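Local coordinates for protein alpha-ketoglutarate-dependent 2,4-dichlorophenoxyacetate dioxygenase (Bradyrhizobium diazoefficiens, PDB 5BKE) that probably degrades aryloxyalkanoate herbicides such as 2,4-dichlorophenoxyacetate as a metal- and 2-oxoglutarate-dependent dioxygenase, at residues D49-D52 against E53-M56; E32-S35 against A36-Y40. All coordinates share one frame; numbering follows the deposited sequence.

Overall arrangement
Both contacts are partly buried pieces of the TfdA-family, cupin-type fold. Contact 2 is a turn within the C-terminal part of helix 27-40, and contact 1 is the loop-to-helix junction that starts helix 52-59; strand 42-45 and a loop carry the chain from one to the other. Their centres are 21 Å apart and their nearest atoms about 11 Å, so they do not touch. Neither lines the N-oxalylglycine pocket. The side chain of Gln55 in contact 1 comes within about 9 Å of that ligand and 12 Å of the manganese ion, whereas the side chain of Met37 in contact 2 stays about 12 and 13 Å from them.

Contact 1: residues D49-D52 against E53-M56; sequences DITD and EQQM
The flat amide of Gln54 has the Thr51 side chain over one face, with OG1 3.3 Å from Gln54 CD and CG2 further out on the same side. At the oxygen end of the amide, OE1 takes the backbone N-H of Thr51 in a nearly straight bond (N to OE1 3.0 Å, 169° at the hydrogen), the donor lying tilted 33° out of the amide plane. A water adds a second bond to this oxygen and also donates to Asp49 O, tying the loop before the helix to the Gln54 side chain. The other amide, that of Gln55, has Ile50 CD1 to one side of its plane, offset toward CG; the same methyl packs 3.6 Å from Gln55 CB.

Thr51 is the N-cap of helix 52-59. Its OG1, turned by a chi1 of 63° so that it faces the first turn of the helix, accepts from Gln54 N at 3.1 Å. With the reciprocal bond from Thr51 N to Gln54 OE1 this makes a capping box, in which the side chain at each end satisfies the other residue's backbone N-H. The first helical bonds follow: Gln55 N to Thr51 O at 3.0 Å and Met56 N to Asp52 O at 3.1 Å.

The polar ends of Asp52 and Gln55 work elsewhere. Asp52 OD1 makes salt bridges with Arg133 and Arg278 while OD2 bonds Ser83, and Gln55 OE1 accepts from Arg133, which therefore serves both side chains. Gln55 NE2 donates to Arg278 O.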
ATOM      1  N   ASP C  49       6.444 -51.371  -5.355  1.00 30.77           N
ATOM      2  CA  ASP C  49       7.100 -52.605  -5.786  1.00 32.68           C
ATOM      3  C   ASP C  49       6.489 -53.031  -7.116  1.00 31.51           C
ATOM      4  O   ASP C  49       5.554 -53.843  -7.171  1.00 32.75           O
ATOM      5  CB  ASP C  49       6.927 -53.692  -4.713  1.00 35.34           C
ATOM      6  CG  ASP C  49       7.703 -54.977  -5.013  1.00 35.93           C
ATOM      7  OD1 ASP C  49       8.436 -55.063  -6.023  1.00 36.39           O
ATOM      8  OD2 ASP C  49       7.571 -55.919  -4.203  1.00 38.15           O
ATOM      9  N   ILE C  50       7.028 -52.466  -8.186  1.00 28.98           N
ATOM     10  CA  ILE C  50       6.414 -52.577  -9.510  1.00 28.37           C
ATOM     11  C   ILE C  50       7.314 -53.350 -10.488  1.00 27.49           C
ATOM     12  O   ILE C  50       8.535 -53.395 -10.310  1.00 27.08           O
ATOM     13  CB  ILE C  50       6.048 -51.178 -10.070  1.00 27.35           C
ATOM     14  CG1 ILE C  50       7.287 -50.251 -10.056  1.00 27.12           C
ATOM     15  CG2 ILE C  50       4.853 -50.597  -9.302  1.00 24.67           C
ATOM     16  CD1 ILE C  50       7.073 -48.878 -10.651  1.00 26.65           C
ATOM     17  N   THR C  51       6.695 -53.975 -11.487  1.00 27.64           N
ATOM     18  CA  THR C  51       7.412 -54.569 -12.624  1.00 27.77           C
ATOM     19  C   THR C  51       7.716 -53.482 -13.665  1.00 27.15           C
ATOM     20  O   THR C  51       7.134 -52.400 -13.625  1.00 27.92           O
ATOM     21  CB  THR C  51       6.593 -55.688 -13.300  1.00 27.70           C
ATOM     22  OG1 THR C  51       5.388 -55.134 -13.836  1.00 28.23           O
ATOM     23  CG2 THR C  51       6.243 -56.810 -12.313  1.00 27.52           C
ATOM     24  N   ASP C  52       8.621 -53.775 -14.591  1.00 26.73           N
ATOM     25  CA  ASP C  52       8.921 -52.884 -15.711  1.00 27.60           C
ATOM     26  C   ASP C  52       7.670 -52.519 -16.501  1.00 27.19           C
ATOM     27  O   ASP C  52       7.453 -51.352 -16.817  1.00 27.66           O
ATOM     28  CB  ASP C  52       9.952 -53.528 -16.644  1.00 28.35           C
ATOM     29  CG  ASP C  52      11.358 -53.513 -16.073  1.00 29.70           C
ATOM     30  OD1 ASP C  52      11.540 -53.192 -14.869  1.00 32.56           O
ATOM     31  OD2 ASP C  52      12.295 -53.822 -16.833  1.00 29.35           O
ATOM     32  N   GLU C  53       6.839 -53.515 -16.780  1.00 26.95           N
ATOM     33  CA  GLU C  53       5.575 -53.304 -17.478  1.00 27.96           C
ATOM     34  C   GLU C  53       4.580 -52.432 -16.700  1.00 26.96           C
ATOM     35  O   GLU C  53       3.937 -51.551 -17.292  1.00 26.99           O
ATOM     36  CB  GLU C  53       4.946 -54.640 -17.882  1.00 29.73           C
ATOM     37  CG  GLU C  53       5.720 -55.346 -18.997  1.00 33.95           C
ATOM     38  CD  GLU C  53       5.100 -56.662 -19.463  1.00 37.12           C
ATOM     39  OE1 GLU C  53       4.381 -57.330 -18.679  1.00 38.10           O
ATOM     40  OE2 GLU C  53       5.344 -57.038 -20.634  1.00 38.88           O
ATOM     41  N   GLN C  54       4.456 -52.667 -15.392  1.00 25.17           N
ATOM     42  CA  GLN C  54       3.544 -51.877 -14.554  1.00 24.12           C
ATOM     43  C   GLN C  54       3.992 -50.405 -14.509  1.00 22.70           C
ATOM     44  O   GLN C  54       3.156 -49.500 -14.575  1.00 22.50           O
ATOM     45  CB  GLN C  54       3.414 -52.472 -13.146  1.00 23.52           C
ATOM     46  CG  GLN C  54       2.539 -53.718 -13.059  1.00 23.19           C
ATOM     47  CD  GLN C  54       2.802 -54.555 -11.803  1.00 23.30           C
ATOM     48  OE1 GLN C  54       3.772 -54.327 -11.074  1.00 23.18           O
ATOM     49  NE2 GLN C  54       1.943 -55.533 -11.556  1.00 22.43           N
ATOM     50  N   GLN C  55       5.306 -50.197 -14.436  1.00 21.99           N
ATOM     51  CA  GLN C  55       5.919 -48.869 -14.434  1.00 22.94           C
ATOM     52  C   GLN C  55       5.635 -48.096 -15.720  1.00 23.23           C
ATOM     53  O   GLN C  55       5.290 -46.908 -15.665  1.00 23.48           O
ATOM     54  CB  GLN C  55       7.432 -48.984 -14.203  1.00 22.65           C
ATOM     55  CG  GLN C  55       8.181 -47.663 -14.058  1.00 22.49           C
ATOM     56  CD  GLN C  55       9.661 -47.856 -13.786  1.00 23.84           C
ATOM     57  OE1 GLN C  55      10.079 -48.903 -13.285  1.00 24.78           O
ATOM     58  NE2 GLN C  55      10.465 -46.842 -14.102  1.00 23.60           N
ATOM     59  N   MET C  56       5.784 -48.770 -16.864  1.00 23.36           N
ATOM     60  CA  MET C  56       5.571 -48.141 -18.161  1.00 22.70           C
ATOM     61  C   MET C  56       4.088 -47.840 -18.383  1.00 22.69           C
ATOM     62  O   MET C  56       3.742 -46.764 -18.891  1.00 23.85           O
ATOM     63  CB  MET C  56       6.173 -48.991 -19.293  1.00 23.60           C
ATOM     64  CG  MET C  56       5.937 -48.461 -20.705  1.00 23.18           C
ATOM     65  SD  MET C  56       6.622 -46.814 -21.002  1.00 25.70           S
ATOM     66  CE  MET C  56       8.378 -47.165 -21.122  1.00 21.82           C
TER
HETATM   67  O   HOH W   1       4.501 -55.799  -8.849  1.00 30.67           O

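Contact 2: residues E32-S35 against A36-Y40; sequences EVES and AMDKY
Glu34 and Asp38, one helical turn apart, meet through backbone and water rather than carboxylate to carboxylate. Asp38 N donates to Glu34 O at 2.9 Å, one of four successive i to i+4 bonds here, with Ala36 N to Glu32 O, Met37 N to Val33 O and Lys39 N to Ser35 O. They belong to helix 27-40, the connecting helix of a beta-alpha-beta unit between strands 14-17 and 42-45.

Apolar contact is modest. Met37 CG lies 4.4 Å from Val33 CG1, and both side chains, with Ala36, rest on Leu43 of strand 42-45. Ala36 and Tyr40 also reach Ile5 of strand 4-7.

On the polar side, Asp38 CG sits beside its own backbone N (chi1 -62°), which lays one face of the carboxylate on Glu34 O, 3.3 Å from Asp38 CG, an approach of two acceptors, not a hydrogen bond. One water donates to both Glu34 OE2 and Asp38 OD1, each at 2.8 Å. Glu34 OE2 further forms a salt bridge with Lys126, and Asp38 OD1 a long, weak ion pair with Arg260. Replacing Asp38 with a leucine would probably leave the shared water without its second acceptor and Arg260 without this weak ionic partner.

If both carboxylates are ionised, the water between Glu34 OE2 and Asp38 OD1 (5.0 Å apart) and the Lys126 salt bridge, with a weaker share from Arg260, would probably offset their repulsion.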
ATOM      1  N   GLU C  32      -5.251 -35.990 -11.805  1.00 25.83           N
ATOM      2  CA  GLU C  32      -4.667 -35.483 -10.545  1.00 27.59           C
ATOM      3  C   GLU C  32      -3.147 -35.546 -10.500  1.00 25.98           C
ATOM      4  O   GLU C  32      -2.500 -34.564 -10.085  1.00 24.42           O
ATOM      5  CB  GLU C  32      -5.255 -36.197  -9.322  1.00 31.97           C
ATOM      6  CG  GLU C  32      -6.711 -35.859  -9.028  1.00 39.72           C
ATOM      7  CD  GLU C  32      -6.916 -34.381  -8.788  1.00 48.10           C
ATOM      8  OE1 GLU C  32      -6.667 -33.930  -7.643  1.00 56.55           O
ATOM      9  OE2 GLU C  32      -7.307 -33.669  -9.744  1.00 51.91           O
ATOM     10  N   VAL C  33      -2.582 -36.683 -10.930  1.00 23.10           N
ATOM     11  CA  VAL C  33      -1.125 -36.859 -10.919  1.00 21.27           C
ATOM     12  C   VAL C  33      -0.479 -35.852 -11.862  1.00 21.36           C
ATOM     13  O   VAL C  33       0.509 -35.189 -11.489  1.00 20.19           O
ATOM     14  CB  VAL C  33      -0.684 -38.302 -11.259  1.00 21.04           C
ATOM     15  CG1 VAL C  33       0.836 -38.394 -11.396  1.00 19.62           C
ATOM     16  CG2 VAL C  33      -1.189 -39.281 -10.203  1.00 20.65           C
ATOM     17  N   GLU C  34      -1.050 -35.708 -13.061  1.00 21.26           N
ATOM     18  CA  GLU C  34      -0.496 -34.763 -14.035  1.00 22.58           C
ATOM     19  C   GLU C  34      -0.561 -33.284 -13.557  1.00 21.90           C
ATOM     20  O   GLU C  34       0.410 -32.536 -13.759  1.00 21.21           O
ATOM     21  CB  GLU C  34      -1.111 -34.937 -15.430  1.00 22.03           C
ATOM     22  CG  GLU C  34      -0.444 -34.037 -16.455  1.00 23.32           C
ATOM     23  CD  GLU C  34      -0.586 -34.490 -17.900  1.00 24.99           C
ATOM     24  OE1 GLU C  34      -1.385 -35.415 -18.190  1.00 24.63           O
ATOM     25  OE2 GLU C  34       0.109 -33.882 -18.752  1.00 26.39           O
ATOM     26  N   SER C  35      -1.681 -32.875 -12.942  1.00 22.36           N
ATOM     27  CA  SER C  35      -1.784 -31.518 -12.356  1.00 23.57           C
ATOM     28  C   SER C  35      -0.752 -31.305 -11.263  1.00 23.72           C
ATOM     29  O   SER C  35      -0.146 -30.223 -11.188  1.00 26.01           O
ATOM     30  CB  SER C  35      -3.178 -31.209 -11.807  1.00 25.23           C
ATOM     31  OG  SER C  35      -4.160 -31.473 -12.783  1.00 29.93           O
ATOM     32  N   ALA C  36      -0.533 -32.343 -10.442  1.00 22.36           N
ATOM     33  CA  ALA C  36       0.505 -32.328  -9.408  1.00 20.73           C
ATOM     34  C   ALA C  36       1.896 -32.198 -10.030  1.00 20.63           C
ATOM     35  O   ALA C  36       2.771 -31.534  -9.472  1.00 19.05           O
ATOM     36  CB  ALA C  36       0.417 -33.570  -8.542  1.00 20.09           C
ATOM     37  N   MET C  37       2.085 -32.827 -11.193  1.00 20.80           N
ATOM     38  CA  MET C  37       3.337 -32.711 -11.942  1.00 21.02           C
ATOM     39  C   MET C  37       3.518 -31.287 -12.449  1.00 20.38           C
ATOM     40  O   MET C  37       4.618 -30.755 -12.388  1.00 20.29           O
ATOM     41  CB  MET C  37       3.403 -33.723 -13.104  1.00 21.09           C
ATOM     42  CG  MET C  37       3.626 -35.180 -12.683  1.00 21.41           C
ATOM     43  SD  MET C  37       5.219 -35.500 -11.881  1.00 23.02           S
ATOM     44  CE  MET C  37       6.310 -35.505 -13.295  1.00 22.29           C
ATOM     45  N   ASP C  38       2.438 -30.677 -12.945  1.00 20.78           N
ATOM     46  CA  ASP C  38       2.464 -29.262 -13.353  1.00 20.88           C
ATOM     47  C   ASP C  38       2.848 -28.348 -12.174  1.00 20.49           C
ATOM     48  O   ASP C  38       3.752 -27.516 -12.298  1.00 19.45           O
ATOM     49  CB  ASP C  38       1.117 -28.825 -13.953  1.00 21.10           C
ATOM     50  CG  ASP C  38       0.741 -29.593 -15.225  1.00 22.38           C
ATOM     51  OD1 ASP C  38       1.635 -30.015 -15.995  1.00 21.70           O
ATOM     52  OD2 ASP C  38      -0.478 -29.757 -15.453  1.00 22.11           O
ATOM     53  N   LYS C  39       2.170 -28.533 -11.038  1.00 20.82           N
ATOM     54  CA  LYS C  39       2.416 -27.742  -9.827  1.00 20.37           C
ATOM     55  C   LYS C  39       3.798 -28.012  -9.182  1.00 20.35           C
ATOM     56  O   LYS C  39       4.639 -27.113  -9.108  1.00 20.31           O
ATOM     57  CB  LYS C  39       1.271 -27.957  -8.830  1.00 21.33           C
ATOM     58  CG  LYS C  39       1.357 -27.099  -7.566  1.00 22.44           C
ATOM     59  CD  LYS C  39       0.109 -27.255  -6.711  1.00 23.10           C
ATOM     60  CE  LYS C  39       0.227 -26.444  -5.424  1.00 23.47           C
ATOM     61  NZ  LYS C  39      -1.112 -26.355  -4.766  1.00 24.71           N
ATOM     62  N   TYR C  40       4.033 -29.257  -8.753  1.00 20.34           N
ATOM     63  CA  TYR C  40       5.193 -29.628  -7.932  1.00 19.54           C
ATOM     64  C   TYR C  40       6.478 -29.933  -8.709  1.00 19.91           C
ATOM     65  O   TYR C  40       7.575 -29.866  -8.145  1.00 19.73           O
ATOM     66  CB  TYR C  40       4.831 -30.786  -7.000  1.00 19.59           C
ATOM     67  CG  TYR C  40       3.715 -30.448  -6.027  1.00 20.04           C
ATOM     68  CD1 TYR C  40       3.989 -29.737  -4.841  1.00 19.87           C
ATOM     69  CD2 TYR C  40       2.390 -30.823  -6.286  1.00 19.55           C
ATOM     70  CE1 TYR C  40       2.976 -29.416  -3.938  1.00 20.20           C
ATOM     71  CE2 TYR C  40       1.369 -30.513  -5.389  1.00 20.08           C
ATOM     72  CZ  TYR C  40       1.669 -29.805  -4.218  1.00 20.91           C
ATOM     73  OH  TYR C  40       0.677 -29.494  -3.320  1.00 21.80           O
TER
HETATM   74  O   HOH W   2       1.527 -31.483 -18.344  1.00 19.85           O